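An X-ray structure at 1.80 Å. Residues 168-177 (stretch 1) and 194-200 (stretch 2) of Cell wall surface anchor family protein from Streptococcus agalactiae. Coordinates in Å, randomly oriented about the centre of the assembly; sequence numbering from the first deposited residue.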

# COMPACT_ATOMS: atom_id res chain seq x y z
N PRO A 168 4.91 8.95 -2.35
CA PRO A 168 5.75 8.06 -3.15
C PRO A 168 6.44 6.98 -2.31
O PRO A 168 6.85 7.24 -1.18
N ILE A 169 6.55 5.79 -2.89
CA ILE A 169 7.29 4.65 -2.33
C ILE A 169 8.77 4.87 -2.57
O ILE A 169 9.17 5.20 -3.69
N ARG A 170 9.59 4.68 -1.53
CA ARG A 170 11.03 4.93 -1.65
C ARG A 170 11.82 3.63 -1.82
O ARG A 170 11.37 2.56 -1.40
N VAL A 171 12.98 3.71 -2.47
CA VAL A 171 13.73 2.53 -2.88
C VAL A 171 15.22 2.70 -2.54
O VAL A 171 15.75 3.80 -2.67
N LYS A 172 15.85 1.62 -2.11
CA LYS A 172 17.27 1.57 -1.75
C LYS A 172 17.77 0.13 -2.02
O LYS A 172 17.07 -0.83 -1.74
N ASN A 173 18.98 -0.03 -2.55
CA ASN A 173 19.48 -1.39 -2.88
C ASN A 173 18.55 -2.13 -3.87
O ASN A 173 18.43 -3.37 -3.82
N GLY A 174 17.90 -1.37 -4.76
CA GLY A 174 16.92 -1.92 -5.72
C GLY A 174 15.67 -2.52 -5.09
O GLY A 174 14.96 -3.33 -5.70
N VAL A 175 15.41 -2.13 -3.84
CA VAL A 175 14.35 -2.71 -3.05
C VAL A 175 13.54 -1.60 -2.39
O VAL A 175 14.08 -0.58 -2.00
N HIS A 176 12.23 -1.81 -2.26
CA HIS A 176 11.41 -0.93 -1.46
C HIS A 176 12.01 -0.85 -0.04
O HIS A 176 12.27 -1.88 0.61
N SER A 177 12.27 0.37 0.40
CA SER A 177 12.98 0.59 1.67
C SER A 177 12.31 1.68 2.50
O SER A 177 11.71 2.62 1.96
N ILE A 194 14.23 0.13 -14.77
CA ILE A 194 14.08 0.35 -13.33
C ILE A 194 13.58 -1.00 -12.83
O ILE A 194 12.53 -1.48 -13.27
N ARG A 195 14.33 -1.63 -11.91
CA ARG A 195 13.87 -2.87 -11.27
C ARG A 195 13.72 -2.64 -9.77
O ARG A 195 14.61 -2.08 -9.13
N ILE A 196 12.58 -3.03 -9.23
CA ILE A 196 12.30 -2.80 -7.80
C ILE A 196 11.74 -4.12 -7.25
O ILE A 196 10.73 -4.58 -7.72
N SER A 197 12.41 -4.72 -6.27
CA SER A 197 11.84 -5.93 -5.65
C SER A 197 11.35 -5.55 -4.25
O SER A 197 11.49 -4.41 -3.83
N GLY A 198 10.75 -6.50 -3.55
CA GLY A 198 10.32 -6.26 -2.18
C GLY A 198 9.07 -5.38 -2.11
O GLY A 198 8.87 -4.67 -1.11
N LEU A 199 8.26 -5.39 -3.17
CA LEU A 199 6.97 -4.69 -3.15
C LEU A 199 5.87 -5.65 -2.73
O LEU A 199 5.67 -6.69 -3.35
N ILE A 200 5.12 -5.29 -1.69
CA ILE A 200 4.03 -6.16 -1.28
C ILE A 200 3.04 -6.23 -2.43
O ILE A 200 2.75 -5.21 -3.07

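A short β-hairpin that docks against a neighbouring strand illustrates a general rule: a few backbone hydrogen bonds mark the register, and side chains pack in the space beside them. In this cell wall surface anchor family protein, the hairpin turns through a type I' bend from Lys-172 to Val-175, and it meets strand 194-200 at a single bridge between Val-175 and Ser-197.

Two hydrogen bonds hold that bridge. Ser-197 N donates to Gly-174 O at 3.0 Å, and His-176 N donates to Ser-197 O at 3.1 Å, both nearly straight. The same two carbonyls also receive CA-H contacts, Ile-196 CA to Gly-174 O and Val-175 CA to Ser-197 O, each 3.4 Å, so each oxygen serves a polar and a weaker partner at once.

Apolar packing gathers beside this bridge. Val-171 (chi1 t) and Ile-169 (chi1 m) both direct their CA-to-CB bonds toward the strand. Val-171 CG2 lies 3.8 Å from Ile-196 CG2, while Ile-169 CG2 reaches Leu-199 CD2 at 4.1 Å. Ile-196 and Leu-199, both m at chi1 and t at chi2, leave their backbones sideways, yet the end of Leu-199 comes nearer to the hairpin. Leu-199 CD2 also sits 3.9 Å from His-176 CB, and Ile-196 CG2 is 4.0 Å from His-176 N, so the isoleucine methyl packs close to the backbone as well as to Val-171.

Val-175 (t) points sideways and shares its surroundings with a polar group: its CG2 is 3.5 Å from the OG of Ser-197 (p), a van der Waals approach. The other Val-175 methyl, CG1, lies 4.2 Å from Gly-198 CA. The glycine matters here, because an ideal CB on Gly-198 would fall only 2.8 Å from Val-175 CG1, a clash; its positive phi independently favours glycine.

Polar contacts and water complete the interface around His-176 (chi1 t). The CA-to-CB bond of His-176 points toward the strand, with His-176 CB 3.5 Å from Gly-198 O, but the end of the side chain leads away. Gly-198 O lies at the edge of the ring, near its plane. Two waters then span the stretches. Water 1 accepts from Ile-200 N at 2.9 Å and hydrogen-bonds to His-176 ND1 at 3.1 Å; water 2 donates to His-176 O at 2.7 Å and to Gly-198 O at 2.8 Å. Beyond the direct bridge, solvent thus links backbone and side-chain groups that make no direct hydrogen bond to each other.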

# COMPACT_ATOMS: atom_id res chain seq x y z
CB PRO A 168 6.81 9.00 -3.76
CG PRO A 168 6.35 10.40 -3.51
CD PRO A 168 5.36 10.36 -2.39
CB ILE A 169 6.81 3.33 -2.99
CG1 ILE A 169 5.42 2.97 -2.48
CG2 ILE A 169 7.78 2.16 -2.76
CD1 ILE A 169 4.53 2.42 -3.53
CB ARG A 170 11.53 5.79 -0.48
CG ARG A 170 10.75 7.11 -0.40
CD ARG A 170 11.21 8.08 0.68
NE ARG A 170 10.78 7.66 2.02
CZ ARG A 170 11.62 7.28 2.99
NH1 ARG A 170 12.93 7.28 2.77
NH2 ARG A 170 11.14 6.91 4.17
CB VAL A 171 13.53 2.25 -4.42
CG1 VAL A 171 14.36 1.07 -4.90
CG2 VAL A 171 12.03 2.04 -4.75
CB LYS A 172 17.43 1.95 -0.26
CG LYS A 172 18.87 2.04 0.32
CD LYS A 172 18.78 2.33 1.83
CE LYS A 172 20.06 1.97 2.58
NZ LYS A 172 20.04 2.53 3.97
CB ASN A 173 19.71 -2.25 -1.61
CG ASN A 173 20.80 -1.68 -0.68
OD1 ASN A 173 20.68 -1.74 0.56
ND2 ASN A 173 21.86 -1.15 -1.27
CB VAL A 175 14.96 -3.65 -1.95
CG1 VAL A 175 13.89 -4.24 -1.11
CG2 VAL A 175 15.79 -4.77 -2.58
CB HIS A 176 9.96 -1.40 -1.45
CG HIS A 176 9.07 -0.58 -0.57
ND1 HIS A 176 7.87 -1.04 -0.07
CD2 HIS A 176 9.22 0.68 -0.08
CE1 HIS A 176 7.33 -0.11 0.69
NE2 HIS A 176 8.13 0.94 0.71
CB SER A 177 14.45 0.92 1.42
OG SER A 177 15.13 1.28 2.63
CB ILE A 194 13.06 1.47 -13.02
CG1 ILE A 194 13.62 2.83 -13.44
CG2 ILE A 194 12.67 1.48 -11.51
CD1 ILE A 194 12.62 3.97 -13.37
CB ARG A 195 14.84 -4.02 -11.51
CG ARG A 195 14.99 -4.43 -12.97
CD ARG A 195 16.04 -5.52 -13.14
NE ARG A 195 16.20 -5.92 -14.55
CZ ARG A 195 17.01 -5.32 -15.42
NH1 ARG A 195 17.74 -4.27 -15.04
NH2 ARG A 195 17.08 -5.76 -16.67
CB ILE A 196 11.27 -1.66 -7.57
CG1 ILE A 196 11.71 -0.33 -8.22
CG2 ILE A 196 11.05 -1.44 -6.06
CD1 ILE A 196 10.57 0.70 -8.34
CB SER A 197 12.85 -7.07 -5.63
OG SER A 197 14.00 -6.67 -4.91
CB LEU A 199 6.62 -4.08 -4.53
CG LEU A 199 7.56 -2.94 -4.98
CD1 LEU A 199 7.49 -2.74 -6.48
CD2 LEU A 199 7.27 -1.64 -4.23
CB ILE A 200 3.35 -5.69 0.02
CG1 ILE A 200 4.38 -5.67 1.15
CG2 ILE A 200 2.15 -6.61 0.35
CD1 ILE A 200 3.87 -5.06 2.48
O HOH W 1 5.23 -2.56 -0.79
O HOH W 2 11.21 -4.36 0.46